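Side-chain contact in putative lipoprotein YcdA (Bacillus subtilis subsp. subtilis str. 168, PDB 4R4G), which is of unknown function but is probably a membrane-anchored lipoprotein, built of an Ig-like domain and an alpha-beta domain: residues Phe181-Ser184 with Ala185-Tyr189. Residues are numbered along the deposited sequence; the frame is centred on the assembly and turned at random.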
ATOM      1  N   PHE A 181     -11.259 -12.597  14.367  1.00 82.13           N
ATOM      2  CA  PHE A 181     -11.767 -12.668  12.996  1.00 79.76           C
ATOM      3  C   PHE A 181     -12.653 -13.881  12.821  1.00 81.35           C
ATOM      4  O   PHE A 181     -13.775 -13.726  12.362  1.00 82.31           O
ATOM      5  CB  PHE A 181     -10.623 -12.673  11.956  1.00 80.37           C
ATOM      6  CG  PHE A 181     -11.082 -12.827  10.516  1.00 80.30           C
ATOM      7  CD1 PHE A 181     -11.484 -11.721   9.772  1.00 82.79           C
ATOM      8  CD2 PHE A 181     -11.114 -14.084   9.907  1.00 80.70           C
ATOM      9  CE1 PHE A 181     -11.926 -11.870   8.453  1.00 82.55           C
ATOM     10  CE2 PHE A 181     -11.555 -14.231   8.591  1.00 82.11           C
ATOM     11  CZ  PHE A 181     -11.951 -13.124   7.871  1.00 80.30           C
ATOM     12  N   ASN A 182     -12.161 -15.073  13.193  1.00 75.77           N
ATOM     13  CA  ASN A 182     -12.897 -16.330  13.121  1.00 74.62           C
ATOM     14  C   ASN A 182     -14.195 -16.294  13.921  1.00 82.20           C
ATOM     15  O   ASN A 182     -15.192 -16.848  13.473  1.00 82.02           O
ATOM     16  CB  ASN A 182     -12.019 -17.476  13.602  1.00 69.95           C
ATOM     17  CG  ASN A 182     -10.883 -17.768  12.655  1.00 81.67           C
ATOM     18  OD1 ASN A 182     -10.822 -17.254  11.543  1.00 83.15           O
ATOM     19  ND2 ASN A 182      -9.943 -18.585  13.074  1.00 67.79           N
ATOM     20  N   GLU A 183     -14.208 -15.637  15.080  1.00 82.70           N
ATOM     21  CA  GLU A 183     -15.430 -15.579  15.870  1.00 85.22           C
ATOM     22  C   GLU A 183     -16.442 -14.666  15.211  1.00 90.60           C
ATOM     23  O   GLU A 183     -17.593 -15.064  15.032  1.00 91.48           O
ATOM     24  CB  GLU A 183     -15.154 -15.171  17.321  1.00 89.25           C
ATOM     25  CG  GLU A 183     -14.584 -16.310  18.165  1.00100.99           C
ATOM     26  CD  GLU A 183     -15.256 -17.671  18.079  1.00117.51           C
ATOM     27  OE1 GLU A 183     -16.503 -17.744  18.195  1.00109.25           O
ATOM     28  OE2 GLU A 183     -14.524 -18.671  17.896  1.00110.08           O
ATOM     29  N   SER A 184     -15.994 -13.492  14.771  1.00 87.06           N
ATOM     30  CA  SER A 184     -16.807 -12.510  14.064  1.00 86.62           C
ATOM     31  C   SER A 184     -17.397 -13.140  12.788  1.00 87.24           C
ATOM     32  O   SER A 184     -18.578 -12.945  12.505  1.00 87.63           O
ATOM     33  CB  SER A 184     -15.954 -11.285  13.738  1.00 90.23           C
ATOM     34  OG  SER A 184     -16.606 -10.355  12.892  1.00102.29           O
ATOM     35  N   ALA A 185     -16.582 -13.943  12.067  1.00 80.96           N
ATOM     36  CA  ALA A 185     -16.956 -14.623  10.831  1.00 79.55           C
ATOM     37  C   ALA A 185     -18.021 -15.700  11.065  1.00 86.18           C
ATOM     38  O   ALA A 185     -18.926 -15.817  10.248  1.00 87.30           O
ATOM     39  CB  ALA A 185     -15.728 -15.242  10.191  1.00 78.53           C
ATOM     40  N   LYS A 186     -17.912 -16.483  12.162  1.00 83.40           N
ATOM     41  CA  LYS A 186     -18.866 -17.528  12.531  1.00 84.23           C
ATOM     42  C   LYS A 186     -20.196 -16.924  12.942  1.00 94.92           C
ATOM     43  O   LYS A 186     -21.249 -17.425  12.539  1.00 95.47           O
ATOM     44  CB  LYS A 186     -18.322 -18.388  13.676  1.00 85.34           C
ATOM     45  CG  LYS A 186     -17.293 -19.416  13.236  1.00 80.61           C
ATOM     46  CD  LYS A 186     -16.982 -20.422  14.327  1.00 80.84           C
ATOM     47  CE  LYS A 186     -16.107 -19.873  15.411  1.00 81.60           C
ATOM     48  NZ  LYS A 186     -15.875 -20.862  16.482  1.00 96.23           N
ATOM     49  N   ASP A 187     -20.141 -15.851  13.755  1.00 96.25           N
ATOM     50  CA  ASP A 187     -21.300 -15.123  14.263  1.00100.04           C
ATOM     51  C   ASP A 187     -22.067 -14.472  13.109  1.00106.80           C
ATOM     52  O   ASP A 187     -23.300 -14.522  13.079  1.00108.29           O
ATOM     53  CB  ASP A 187     -20.852 -14.071  15.303  1.00104.09           C
ATOM     54  CG  ASP A 187     -20.426 -14.619  16.668  1.00117.37           C
ATOM     55  OD1 ASP A 187     -20.228 -15.861  16.792  1.00116.22           O
ATOM     56  OD2 ASP A 187     -20.281 -13.808  17.612  1.00126.47           O
ATOM     57  N   GLY A 188     -21.324 -13.919  12.158  1.00103.88           N
ATOM     58  CA  GLY A 188     -21.871 -13.284  10.966  1.00105.08           C
ATOM     59  C   GLY A 188     -22.490 -14.274  10.007  1.00111.83           C
ATOM     60  O   GLY A 188     -23.477 -13.948   9.346  1.00112.97           O
ATOM     61  N   TYR A 189     -21.916 -15.495   9.932  1.00109.58           N
ATOM     62  CA  TYR A 189     -22.413 -16.576   9.078  1.00109.94           C
ATOM     63  C   TYR A 189     -23.796 -17.023   9.573  1.00116.75           C
ATOM     64  O   TYR A 189     -24.734 -17.093   8.775  1.00117.75           O
ATOM     65  CB  TYR A 189     -21.421 -17.770   9.020  1.00109.77           C
ATOM     66  CG  TYR A 189     -21.953 -18.936   8.211  1.00112.60           C
ATOM     67  CD1 TYR A 189     -21.782 -18.990   6.830  1.00114.25           C
ATOM     68  CD2 TYR A 189     -22.688 -19.954   8.816  1.00114.28           C
ATOM     69  CE1 TYR A 189     -22.321 -20.032   6.073  1.00114.91           C
ATOM     70  CE2 TYR A 189     -23.244 -20.991   8.067  1.00115.30           C
ATOM     71  CZ  TYR A 189     -23.053 -21.030   6.696  1.00121.52           C
ATOM     72  OH  TYR A 189     -23.592 -22.056   5.960  1.00121.99           O
TER
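Glu-183 and Lys-186 form an i to i+3 salt bridge along helix 174-192, in the alpha-beta C-terminal domain. Lys-186 NZ stands 2.9 Å from Glu-183 OE2, approaching on the syn side of the carboxylate but 26° out of its plane. The two side chains run side by side in the same direction. In Glu-183, CG lies anti to the carbonyl carbon and beside the backbone N (chi1 -77°), and a bend at chi2 brings the carboxylate alongside the lysine's end.

NZ has further partners: a salt bridge to Asp-206 and a hydrogen bond to Ala-200 O, while the aliphatic part of the lysine touches Leu-205 and Val-209 of helix 203-219. Lys-186, rather than the intrahelical bridge itself, therefore joins this helix to helix 203-219. Glu-183 OE1 and Asp-187 OD1, like charges 4.4 Å apart, would oppose each other, an effect the lysine probably offsets in part. A glutamine in place of Glu-183 would probably leave the ammonium of Lys-186 without its intrahelical anionic mate, with Asp-206 as its remaining close carboxylate partner.

Backbone evidence for a regular alpha-helix comes from four successive i to i+4 hydrogen bonds, from Phe-181 O to Ala-185 N (2.8 Å) through Ser-184 O to Gly-188 N. The straightest of the four runs from Asp-187 N to Glu-183 O, 3.0 Å long with an N-H...O angle of 165°.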